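Regulatory protein BlaR1 (Bacillus licheniformis, PDB 1NRF) probably senses beta-lactam antibiotics at the cell surface and relays the signal to the cytoplasm, this chain being its extracellular penicillin-binding sensor domain. Local coordinates at residues Glu54-Phe59 and Val230-Gly234; Leu72-Ile78 and Leu119-Ile123; Glu125-Arg129 and Phe142-Tyr148; Ala212-Ile216 and Ala243-Leu248. Residues are numbered along the deposited sequence.

Contact 1: Glu54-Phe59 and Val230-Gly234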
loop_
_atom_site.group_PDB
_atom_site.type_symbol
_atom_site.label_atom_id
_atom_site.label_comp_id
_atom_site.label_asym_id
_atom_site.label_seq_id
_atom_site.Cartn_x
_atom_site.Cartn_y
_atom_site.Cartn_z
ATOM N N GLU A 54 -7.361 15.527 2.812
ATOM C CA GLU A 54 -6.802 14.254 3.246
ATOM C C GLU A 54 -6.016 13.583 2.121
ATOM O O GLU A 54 -4.930 13.041 2.333
ATOM C CB GLU A 54 -7.920 13.312 3.711
ATOM C CG GLU A 54 -8.468 13.590 5.118
ATOM C CD GLU A 54 -7.948 12.620 6.191
ATOM O OE1 GLU A 54 -8.405 12.722 7.354
ATOM O OE2 GLU A 54 -7.093 11.756 5.885
ATOM N N SER A 55 -6.581 13.640 0.922
ATOM C CA SER A 55 -5.983 13.026 -0.255
ATOM C C SER A 55 -4.630 13.617 -0.644
ATOM O O SER A 55 -3.894 13.019 -1.426
ATOM C CB SER A 55 -6.948 13.154 -1.437
ATOM O OG SER A 55 -8.251 12.757 -1.058
ATOM N N THR A 56 -4.311 14.792 -0.109
ATOM C CA THR A 56 -3.049 15.447 -0.423
ATOM C C THR A 56 -2.154 15.589 0.819
ATOM O O THR A 56 -1.044 16.105 0.757
ATOM C CB THR A 56 -3.296 16.841 -1.079
ATOM O OG1 THR A 56 -4.356 17.528 -0.395
ATOM C CG2 THR A 56 -3.667 16.680 -2.535
ATOM N N SER A 57 -2.649 15.118 1.951
ATOM C CA SER A 57 -1.884 15.170 3.183
ATOM C C SER A 57 -1.101 13.870 3.270
ATOM O O SER A 57 -1.616 12.823 2.910
ATOM C CB SER A 57 -2.826 15.277 4.376
ATOM O OG SER A 57 -3.606 16.453 4.286
ATOM N N ARG A 58 0.141 13.947 3.739
ATOM C CA ARG A 58 0.991 12.769 3.870
ATOM C C ARG A 58 0.851 12.140 5.243
ATOM O O ARG A 58 0.607 12.821 6.231
ATOM C CB ARG A 58 2.451 13.134 3.637
ATOM C CG ARG A 58 2.846 13.221 2.195
ATOM C CD ARG A 58 4.151 13.958 2.072
ATOM N NE ARG A 58 4.752 13.838 0.747
ATOM C CZ ARG A 58 5.574 14.741 0.233
ATOM N NH1 ARG A 58 5.879 15.824 0.932
ATOM N NH2 ARG A 58 6.102 14.561 -0.968
ATOM N N PHE A 59 1.002 10.824 5.292
ATOM C CA PHE A 59 0.898 10.089 6.537
ATOM C C PHE A 59 1.924 8.969 6.493
ATOM O O PHE A 59 2.481 8.673 5.430
ATOM C CB PHE A 59 -0.497 9.488 6.676
ATOM C CG PHE A 59 -1.596 10.473 6.466
ATOM C CD1 PHE A 59 -2.139 10.670 5.195
ATOM C CD2 PHE A 59 -2.093 11.215 7.530
ATOM C CE1 PHE A 59 -3.164 11.586 4.989
ATOM C CE2 PHE A 59 -3.123 12.143 7.335
ATOM C CZ PHE A 59 -3.660 12.327 6.062
ATOM N N VAL A 230 -7.087 4.789 -0.204
ATOM C CA VAL A 230 -7.983 5.296 0.812
ATOM C C VAL A 230 -7.192 5.432 2.103
ATOM O O VAL A 230 -6.448 4.521 2.472
ATOM C CB VAL A 230 -9.157 4.319 1.077
ATOM C CG1 VAL A 230 -9.846 4.668 2.380
ATOM C CG2 VAL A 230 -10.158 4.381 -0.061
ATOM N N HIS A 231 -7.321 6.577 2.772
ATOM C CA HIS A 231 -6.654 6.752 4.050
ATOM C C HIS A 231 -7.695 7.215 5.042
ATOM O O HIS A 231 -8.452 8.142 4.755
ATOM C CB HIS A 231 -5.517 7.767 3.977
ATOM C CG HIS A 231 -4.852 8.002 5.301
ATOM N ND1 HIS A 231 -5.356 8.875 6.245
ATOM C CD2 HIS A 231 -3.776 7.413 5.871
ATOM C CE1 HIS A 231 -4.622 8.807 7.339
ATOM N NE2 HIS A 231 -3.658 7.927 7.138
ATOM N N ILE A 232 -7.726 6.573 6.208
ATOM C CA ILE A 232 -8.706 6.905 7.237
ATOM C C ILE A 232 -8.139 7.178 8.629
ATOM O O ILE A 232 -6.972 6.902 8.928
ATOM C CB ILE A 232 -9.744 5.775 7.393
ATOM C CG1 ILE A 232 -9.056 4.512 7.921
ATOM C CG2 ILE A 232 -10.424 5.492 6.062
ATOM C CD1 ILE A 232 -10.020 3.391 8.297
ATOM N N GLN A 233 -8.998 7.718 9.484
ATOM C CA GLN A 233 -8.647 8.034 10.863
ATOM C C GLN A 233 -9.942 7.936 11.656
ATOM O O GLN A 233 -10.928 8.600 11.322
ATOM C CB GLN A 233 -8.091 9.462 10.975
ATOM C CG GLN A 233 -7.071 9.828 9.913
ATOM C CD GLN A 233 -6.576 11.258 10.042
ATOM O OE1 GLN A 233 -5.903 11.776 9.149
ATOM N NE2 GLN A 233 -6.905 11.904 11.156
ATOM N N GLY A 234 -9.946 7.109 12.694
ATOM C CA GLY A 234 -11.141 6.954 13.502
ATOM C C GLY A 234 -10.853 6.144 14.745
ATOM O O GLY A 234 -9.691 5.935 15.093
#
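H231, with 71 Å² covered, and F59, with 56 Å², form the heart of this contact between segment 54-59, the end of the short helix 52-56 with the turn after it, and strand 225-234. Their rings lie face to face, centroids 3.7 Å apart and planes only 11° from parallel, and CG of F59 comes within 3.3 Å of NE2 of H231. A trans chi1 carries the imidazole off the sheet toward the 54-59 segment, while F59, at the end of that segment, turns its ring back over it. Beyond the two segments H231 also meets the indole of W214 edge-to-face and touches P158. E54, with 48 Å² covered, approaches the edge of the imidazole, near its plane: ND1 of H231 gives a weak hydrogen bond to OE2 of E54 at 3.4 Å. Q233, two residues along the strand, points the same way and brings its side chain up to both E54 and F59, whereas I232 between them faces helix 239-253. The turn leads toward S63, probably the serine acylated by the antibiotic, whose side chain is about 11 Å from that of H231. The contact thus combines an aromatic stack with a weak polar tie from the carboxylate at ND1; histidine suits the place because one ring can offer a flat face to F59 and an N-H to E54.

Contact 2: Leu72-Ile78 and Leu119-Ile123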
loop_
_atom_site.group_PDB
_atom_site.type_symbol
_atom_site.label_atom_id
_atom_site.label_comp_id
_atom_site.label_asym_id
_atom_site.label_seq_id
_atom_site.Cartn_x
_atom_site.Cartn_y
_atom_site.Cartn_z
ATOM N N LEU A 72 12.550 -3.859 -3.519
ATOM C CA LEU A 72 13.961 -3.572 -3.341
ATOM C C LEU A 72 14.667 -4.871 -2.972
ATOM O O LEU A 72 15.741 -5.162 -3.493
ATOM C CB LEU A 72 14.171 -2.530 -2.238
ATOM C CG LEU A 72 15.633 -2.274 -1.846
ATOM C CD1 LEU A 72 16.386 -1.669 -3.023
ATOM C CD2 LEU A 72 15.702 -1.355 -0.642
ATOM N N ALA A 73 14.053 -5.652 -2.082
ATOM C CA ALA A 73 14.632 -6.918 -1.640
ATOM C C ALA A 73 14.907 -7.865 -2.808
ATOM O O ALA A 73 15.954 -8.518 -2.862
ATOM C CB ALA A 73 13.712 -7.585 -0.630
ATOM N N LEU A 74 13.962 -7.945 -3.737
ATOM C CA LEU A 74 14.114 -8.800 -4.906
ATOM C C LEU A 74 15.218 -8.263 -5.823
ATOM O O LEU A 74 16.103 -9.001 -6.260
ATOM C CB LEU A 74 12.791 -8.875 -5.676
ATOM C CG LEU A 74 11.650 -9.611 -4.973
ATOM C CD1 LEU A 74 10.345 -9.411 -5.741
ATOM C CD2 LEU A 74 12.008 -11.103 -4.857
ATOM N N GLU A 75 15.150 -6.968 -6.109
ATOM C CA GLU A 75 16.123 -6.304 -6.967
ATOM C C GLU A 75 17.557 -6.430 -6.466
ATOM O O GLU A 75 18.497 -6.360 -7.258
ATOM C CB GLU A 75 15.761 -4.825 -7.102
ATOM C CG GLU A 75 14.750 -4.536 -8.192
ATOM C CD GLU A 75 15.344 -4.730 -9.570
ATOM O OE1 GLU A 75 16.421 -4.146 -9.830
ATOM O OE2 GLU A 75 14.742 -5.454 -10.392
ATOM N N SER A 76 17.715 -6.607 -5.155
ATOM C CA SER A 76 19.030 -6.734 -4.529
ATOM C C SER A 76 19.524 -8.178 -4.473
ATOM O O SER A 76 20.697 -8.430 -4.200
ATOM C CB SER A 76 18.995 -6.175 -3.104
ATOM O OG SER A 76 19.001 -4.761 -3.107
ATOM N N GLY A 77 18.623 -9.118 -4.724
ATOM C CA GLY A 77 18.995 -10.514 -4.673
ATOM C C GLY A 77 18.855 -11.063 -3.265
ATOM O O GLY A 77 19.201 -12.220 -3.007
ATOM N N ILE A 78 18.350 -10.238 -2.348
ATOM C CA ILE A 78 18.158 -10.662 -0.957
ATOM C C ILE A 78 17.190 -11.844 -0.883
ATOM O O ILE A 78 17.271 -12.665 0.028
ATOM C CB ILE A 78 17.614 -9.507 -0.081
ATOM C CG1 ILE A 78 18.592 -8.331 -0.103
ATOM C CG2 ILE A 78 17.417 -9.979 1.349
ATOM C CD1 ILE A 78 20.019 -8.696 0.269
ATOM N N LEU A 119 14.416 -7.816 6.439
ATOM C CA LEU A 119 14.714 -7.731 5.013
ATOM C C LEU A 119 15.341 -6.364 4.753
ATOM O O LEU A 119 16.283 -6.238 3.971
ATOM C CB LEU A 119 13.418 -7.883 4.211
ATOM C CG LEU A 119 13.380 -8.730 2.934
ATOM C CD1 LEU A 119 14.030 -10.081 3.169
ATOM C CD2 LEU A 119 11.930 -8.903 2.501
ATOM N N ASP A 120 14.816 -5.344 5.433
ATOM C CA ASP A 120 15.304 -3.971 5.303
ATOM C C ASP A 120 16.667 -3.796 5.974
ATOM O O ASP A 120 17.482 -2.981 5.540
ATOM C CB ASP A 120 14.298 -2.982 5.926
ATOM C CG ASP A 120 13.120 -2.662 4.999
ATOM O OD1 ASP A 120 12.979 -3.319 3.943
ATOM O OD2 ASP A 120 12.327 -1.750 5.331
ATOM N N ARG A 121 16.902 -4.561 7.036
ATOM C CA ARG A 121 18.163 -4.499 7.771
ATOM C C ARG A 121 19.314 -5.119 6.987
ATOM O O ARG A 121 20.470 -4.724 7.150
ATOM C CB ARG A 121 18.019 -5.205 9.124
ATOM C CG ARG A 121 17.120 -4.471 10.119
ATOM C CD ARG A 121 16.440 -5.436 11.080
ATOM N NE ARG A 121 15.676 -4.749 12.122
ATOM C CZ ARG A 121 14.808 -5.353 12.930
ATOM N NH1 ARG A 121 14.587 -6.656 12.808
ATOM N NH2 ARG A 121 14.183 -4.664 13.875
ATOM N N GLN A 122 18.997 -6.089 6.132
ATOM C CA GLN A 122 20.021 -6.750 5.338
ATOM C C GLN A 122 20.513 -5.785 4.259
ATOM O O GLN A 122 21.690 -5.795 3.882
ATOM C CB GLN A 122 19.458 -8.029 4.699
ATOM C CG GLN A 122 20.525 -9.035 4.262
ATOM C CD GLN A 122 19.949 -10.362 3.745
ATOM O OE1 GLN A 122 19.029 -10.938 4.341
ATOM N NE2 GLN A 122 20.507 -10.858 2.640
ATOM N N ILE A 123 19.612 -4.935 3.777
ATOM C CA ILE A 123 19.959 -3.975 2.739
ATOM C C ILE A 123 20.718 -2.766 3.295
ATOM O O ILE A 123 21.610 -2.234 2.636
ATOM C CB ILE A 123 18.690 -3.523 1.980
ATOM C CG1 ILE A 123 18.063 -4.739 1.296
ATOM C CG2 ILE A 123 19.031 -2.462 0.940
ATOM C CD1 ILE A 123 16.779 -4.444 0.561
#
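This is apolar helix-helix packing in the helical part of the sensor domain, away from the active site, between the C-terminal end of helix 66-76 and segment 119-123 of helix 113-123. The axes of segments 72-76 and 119-123 approach to 10.4 Å and cross at 47°. I123, its trans chi2 reaching across the gap, sends CD1 to 3.4 Å from CG of L72 and to 3.9 Å from CA of A73. The small A73 leaves room for the larger side chains of L119 and I123, its CB 3.8 Å from CG of L119. Helix 66-76 then stops in a Schellman motif, with G77 at positive phi, where a side chain would be jammed against the preceding carbonyl, and with N of G77 bonded to O of L74 and N of I78, weakly, to O of A73. That reversal folds I78 back onto the interface as its most covered residue, as hydrophobic residues after such caps often do. CG2 of I78 packs on CD1 of L119 at 3.8 Å, and CG1 of I78 on CG1 of I123 at 3.9 Å. Toward solvent, Q122 lays its side chain along I78, its NE2 3.2 Å from CD1 of I78.

Contact 3: Glu125-Arg129 and Phe142-Tyr148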
loop_
_atom_site.group_PDB
_atom_site.type_symbol
_atom_site.label_atom_id
_atom_site.label_comp_id
_atom_site.label_asym_id
_atom_site.label_seq_id
_atom_site.Cartn_x
_atom_site.Cartn_y
_atom_site.Cartn_z
ATOM N N GLU A 125 20.704 1.096 5.767
ATOM C CA GLU A 125 20.237 2.475 5.653
ATOM C C GLU A 125 20.742 3.206 4.411
ATOM O O GLU A 125 19.986 3.924 3.751
ATOM C CB GLU A 125 20.648 3.276 6.891
ATOM C CG GLU A 125 20.376 4.771 6.755
ATOM C CD GLU A 125 20.688 5.564 8.011
ATOM O OE1 GLU A 125 20.446 6.789 8.004
ATOM O OE2 GLU A 125 21.173 4.966 8.999
ATOM N N ASP A 126 22.025 3.048 4.109
ATOM C CA ASP A 126 22.607 3.708 2.949
ATOM C C ASP A 126 21.846 3.288 1.686
ATOM O O ASP A 126 21.331 4.142 0.952
ATOM C CB ASP A 126 24.100 3.365 2.838
ATOM C CG ASP A 126 24.921 3.886 4.033
ATOM O OD1 ASP A 126 26.136 3.591 4.110
ATOM O OD2 ASP A 126 24.363 4.594 4.897
ATOM N N HIS A 127 21.754 1.982 1.438
ATOM C CA HIS A 127 21.029 1.503 0.265
ATOM C C HIS A 127 19.529 1.791 0.381
ATOM O O HIS A 127 18.840 1.922 -0.625
ATOM C CB HIS A 127 21.231 -0.001 0.052
ATOM C CG HIS A 127 22.635 -0.389 -0.298
ATOM N ND1 HIS A 127 23.428 0.356 -1.145
ATOM C CD2 HIS A 127 23.381 -1.458 0.071
ATOM C CE1 HIS A 127 24.601 -0.235 -1.282
ATOM N NE2 HIS A 127 24.599 -1.338 -0.555
ATOM N N LEU A 128 19.023 1.878 1.604
ATOM C CA LEU A 128 17.610 2.162 1.811
ATOM C C LEU A 128 17.274 3.592 1.416
ATOM O O LEU A 128 16.348 3.823 0.630
ATOM C CB LEU A 128 17.226 1.933 3.269
ATOM C CG LEU A 128 17.086 0.469 3.673
ATOM C CD1 LEU A 128 17.045 0.335 5.191
ATOM C CD2 LEU A 128 15.837 -0.087 3.028
ATOM N N ARG A 129 18.016 4.552 1.965
ATOM C CA ARG A 129 17.777 5.953 1.652
ATOM C C ARG A 129 17.927 6.188 0.148
ATOM O O ARG A 129 17.153 6.937 -0.457
ATOM C CB ARG A 129 18.746 6.853 2.427
ATOM C CG ARG A 129 18.633 6.738 3.947
ATOM C CD ARG A 129 19.049 8.034 4.633
ATOM N NE ARG A 129 18.954 7.958 6.092
ATOM C CZ ARG A 129 18.713 9.002 6.886
ATOM N NH1 ARG A 129 18.533 10.211 6.370
ATOM N NH2 ARG A 129 18.662 8.842 8.203
ATOM N N PHE A 142 13.646 9.349 6.363
ATOM C CA PHE A 142 14.027 8.063 6.963
ATOM C C PHE A 142 14.648 8.211 8.380
ATOM O O PHE A 142 15.456 9.104 8.622
ATOM C CB PHE A 142 15.011 7.386 5.987
ATOM C CG PHE A 142 15.607 6.095 6.477
ATOM C CD1 PHE A 142 15.400 4.919 5.768
ATOM C CD2 PHE A 142 16.436 6.064 7.602
ATOM C CE1 PHE A 142 16.015 3.723 6.168
ATOM C CE2 PHE A 142 17.051 4.881 8.008
ATOM C CZ PHE A 142 16.841 3.708 7.288
ATOM N N SER A 143 14.269 7.331 9.307
ATOM C CA SER A 143 14.803 7.372 10.673
ATOM C C SER A 143 15.803 6.236 10.865
ATOM O O SER A 143 17.015 6.436 10.773
ATOM C CB SER A 143 13.673 7.239 11.701
ATOM O OG SER A 143 13.019 5.984 11.596
ATOM N N VAL A 144 15.283 5.043 11.133
ATOM C CA VAL A 144 16.105 3.855 11.313
ATOM C C VAL A 144 15.476 2.725 10.490
ATOM O O VAL A 144 14.245 2.623 10.375
ATOM C CB VAL A 144 16.207 3.451 12.807
ATOM C CG1 VAL A 144 16.809 4.601 13.607
ATOM C CG2 VAL A 144 14.835 3.070 13.355
ATOM N N PRO A 145 16.316 1.867 9.898
ATOM C CA PRO A 145 15.847 0.749 9.075
ATOM C C PRO A 145 14.677 -0.047 9.619
ATOM O O PRO A 145 13.845 -0.538 8.855
ATOM C CB PRO A 145 17.109 -0.109 8.886
ATOM C CG PRO A 145 18.047 0.360 9.969
ATOM C CD PRO A 145 17.779 1.824 10.056
ATOM N N ALA A 146 14.595 -0.154 10.937
ATOM C CA ALA A 146 13.538 -0.930 11.562
ATOM C C ALA A 146 12.132 -0.345 11.500
ATOM O O ALA A 146 11.161 -1.099 11.466
ATOM C CB ALA A 146 13.908 -1.224 13.010
ATOM N N ASP A 147 11.997 0.977 11.469
ATOM C CA ASP A 147 10.649 1.548 11.465
ATOM C C ASP A 147 10.364 2.853 10.720
ATOM O O ASP A 147 9.340 3.484 10.972
ATOM C CB ASP A 147 10.173 1.697 12.920
ATOM C CG ASP A 147 11.318 1.662 13.925
ATOM O OD1 ASP A 147 11.919 0.581 14.104
ATOM O OD2 ASP A 147 11.618 2.709 14.537
ATOM N N TYR A 148 11.241 3.249 9.803
ATOM C CA TYR A 148 11.056 4.497 9.054
ATOM C C TYR A 148 9.698 4.620 8.378
ATOM O O TYR A 148 9.192 5.726 8.178
ATOM C CB TYR A 148 12.144 4.657 7.982
ATOM C CG TYR A 148 12.241 3.522 6.972
ATOM C CD1 TYR A 148 12.898 2.337 7.285
ATOM C CD2 TYR A 148 11.716 3.661 5.685
ATOM C CE1 TYR A 148 13.039 1.316 6.341
ATOM C CE2 TYR A 148 11.847 2.655 4.736
ATOM C CZ TYR A 148 12.509 1.485 5.066
ATOM O OH TYR A 148 12.638 0.480 4.127
#
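F142, at the start of segment 142-148, packs its ring against the first turn of helix 125-134 in the helical region of the sensor domain, where the loop between helices 125-134 and 158-170 folds back. Its trans chi1 swings the ring so that CE1 of F142 lies 3.6 Å from CB of L128 and CE2 of F142 3.6 Å from CG of E125. R129 starts sideways but, with chi1 in the m well and an extended chi3, passes its methylenes across the ring: CG of R129 is 4.2 Å from the F142 centroid, a CH-pi contact over the face. OE1 of the fully extended E125 meets NE of R129 at 2.7 Å, a salt bridge between residues i and i+4, one turn apart. L128, in an mt rotamer, puts CD1 3.7 Å from CB of P145, an apolar contact, and CD2 3.4 Å from OH of Y148. The p rotamer of Y148 turns its phenol to this helix, about 12 Å from the side chain of S63, probably the acylated serine, while its hydroxyl bonds to D120. With no hydrogen bond between them, loop and helix are held by apolar side chains, while the E125-R129 pair keeps its charges at the exposed margin.

Contact 4: Ala212-Ile216 and Ala243-Leu248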
loop_
_atom_site.group_PDB
_atom_site.type_symbol
_atom_site.label_atom_id
_atom_site.label_comp_id
_atom_site.label_asym_id
_atom_site.label_seq_id
_atom_site.Cartn_x
_atom_site.Cartn_y
_atom_site.Cartn_z
ATOM N N ALA A 212 -5.195 4.947 12.492
ATOM C CA ALA A 212 -5.162 5.333 11.085
ATOM C C ALA A 212 -5.120 4.080 10.233
ATOM O O ALA A 212 -4.528 3.081 10.624
ATOM C CB ALA A 212 -3.949 6.187 10.807
ATOM N N GLY A 213 -5.764 4.131 9.073
ATOM C CA GLY A 213 -5.782 2.980 8.192
ATOM C C GLY A 213 -5.561 3.304 6.725
ATOM O O GLY A 213 -6.006 4.341 6.226
ATOM N N TRP A 214 -4.882 2.392 6.036
ATOM C CA TRP A 214 -4.578 2.532 4.617
ATOM C C TRP A 214 -5.034 1.322 3.816
ATOM O O TRP A 214 -4.999 0.188 4.288
ATOM C CB TRP A 214 -3.072 2.604 4.359
ATOM C CG TRP A 214 -2.346 3.898 4.493
ATOM C CD1 TRP A 214 -1.418 4.205 5.446
ATOM C CD2 TRP A 214 -2.287 4.958 3.523
ATOM N NE1 TRP A 214 -0.772 5.370 5.124
ATOM C CE2 TRP A 214 -1.279 5.858 3.950
ATOM C CE3 TRP A 214 -2.980 5.230 2.332
ATOM C CZ2 TRP A 214 -0.942 7.016 3.226
ATOM C CZ3 TRP A 214 -2.649 6.382 1.611
ATOM C CH2 TRP A 214 -1.636 7.259 2.062
ATOM N N PHE A 215 -5.451 1.579 2.587
ATOM C CA PHE A 215 -5.796 0.518 1.664
ATOM C C PHE A 215 -5.587 1.083 0.271
ATOM O O PHE A 215 -6.365 1.913 -0.208
ATOM C CB PHE A 215 -7.222 -0.003 1.827
ATOM C CG PHE A 215 -7.488 -1.214 0.986
ATOM C CD1 PHE A 215 -6.678 -2.335 1.109
ATOM C CD2 PHE A 215 -8.463 -1.197 -0.004
ATOM C CE1 PHE A 215 -6.823 -3.423 0.248
ATOM C CE2 PHE A 215 -8.624 -2.277 -0.873
ATOM C CZ PHE A 215 -7.797 -3.396 -0.751
ATOM N N ILE A 216 -4.500 0.644 -0.351
ATOM C CA ILE A 216 -4.127 1.090 -1.678
ATOM C C ILE A 216 -4.067 -0.118 -2.590
ATOM O O ILE A 216 -4.018 -1.248 -2.123
ATOM C CB ILE A 216 -2.735 1.785 -1.665
ATOM C CG1 ILE A 216 -1.619 0.753 -1.427
ATOM C CG2 ILE A 216 -2.704 2.840 -0.572
ATOM C CD1 ILE A 216 -0.218 1.351 -1.437
ATOM N N ALA A 243 -10.554 0.534 6.317
ATOM C CA ALA A 243 -10.224 1.338 5.145
ATOM C C ALA A 243 -10.406 0.500 3.875
ATOM O O ALA A 243 -10.803 1.015 2.835
ATOM C CB ALA A 243 -8.788 1.855 5.236
ATOM N N ALA A 244 -10.116 -0.794 3.964
ATOM C CA ALA A 244 -10.276 -1.669 2.813
ATOM C C ALA A 244 -11.766 -1.774 2.516
ATOM O O ALA A 244 -12.199 -1.612 1.370
ATOM C CB ALA A 244 -9.697 -3.039 3.106
ATOM N N GLU A 245 -12.546 -2.037 3.562
ATOM C CA GLU A 245 -13.990 -2.144 3.426
ATOM C C GLU A 245 -14.576 -0.877 2.814
ATOM O O GLU A 245 -15.431 -0.953 1.936
ATOM C CB GLU A 245 -14.647 -2.428 4.781
ATOM C CG GLU A 245 -14.436 -3.855 5.277
ATOM C CD GLU A 245 -15.696 -4.458 5.906
ATOM O OE1 GLU A 245 -16.759 -4.448 5.237
ATOM O OE2 GLU A 245 -15.626 -4.949 7.059
ATOM N N ILE A 246 -14.118 0.284 3.270
ATOM C CA ILE A 246 -14.597 1.554 2.738
ATOM C C ILE A 246 -14.267 1.666 1.245
ATOM O O ILE A 246 -15.151 1.894 0.415
ATOM C CB ILE A 246 -13.956 2.738 3.479
ATOM C CG1 ILE A 246 -14.448 2.770 4.925
ATOM C CG2 ILE A 246 -14.277 4.040 2.762
ATOM C CD1 ILE A 246 -13.757 3.809 5.807
ATOM N N ALA A 247 -12.994 1.504 0.906
ATOM C CA ALA A 247 -12.568 1.581 -0.491
ATOM C C ALA A 247 -13.395 0.639 -1.355
ATOM O O ALA A 247 -13.806 0.992 -2.456
ATOM C CB ALA A 247 -11.090 1.213 -0.615
ATOM N N LEU A 248 -13.618 -0.561 -0.837
ATOM C CA LEU A 248 -14.367 -1.600 -1.533
ATOM C C LEU A 248 -15.845 -1.272 -1.755
ATOM O O LEU A 248 -16.401 -1.598 -2.798
ATOM C CB LEU A 248 -14.221 -2.922 -0.771
ATOM C CG LEU A 248 -13.406 -4.033 -1.442
ATOM C CD1 LEU A 248 -12.328 -3.471 -2.350
ATOM C CD2 LEU A 248 -12.810 -4.907 -0.355
#
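Beginning at A212, whose backbone pairs with S204 of strand 195-205, the strand first meets helix 239-253 at G213. Without a side chain there, CB of A243 can come to 3.8 Å from C of G213; a CB on G213 would point at the helix and lie 3.6 Å from CB of A243, so glycine eases the approach. W214 points away to the other face of the sheet, where its NE1 bonds to the carbonyl of A60 and its indole touches T64, next to S63, the probable acylation site. This two-faced strand belongs to the antiparallel part of the sheet in the fold shared by penicillin-binding proteins and serine beta-lactamases, with the C-terminal helix over one face and helix 158-170 against the other. F215 turns back to helix 239-253 and, with 99 Å² covered, is the chief contributor. Its trans chi1 sets the ring over A244, whose CB lies 3.7 Å from the F215 centroid in a CH-pi contact. CB of A247 reaches CD2 of F215 at 3.6 Å, at the ring edge. The small alanines permit a close approach, the axes of segments 212-216 and 243-248 passing 7.4 Å apart at 47°. I216 again faces away, onto Q161 and L165 of helix 158-170.

Overall arrangement
Contacts 1 and 4 share the sheet: strands 225-234 and 211-220 are hydrogen-bonded neighbours, I232 N to G213 O at 2.8 Å, and the ring of H231 in contact 1 meets that of W214 in contact 4. Contact 4 is the buried one, mostly alanines and a glycine round one phenylalanine; contact 1, on the sheet's other face, mixes ring stacking with polar groups. Contacts 2 and 3 lie on one side of the chain's centre, in the helical region, both opposite contact 4, and are joined by consecutive helices 113-123 and 125-134 and by D120 OD2 with Y148 OH, 2.6 Å apart. Both pair apolar interiors with polar margins, glutamine in contact 2 and a salt bridge in contact 3.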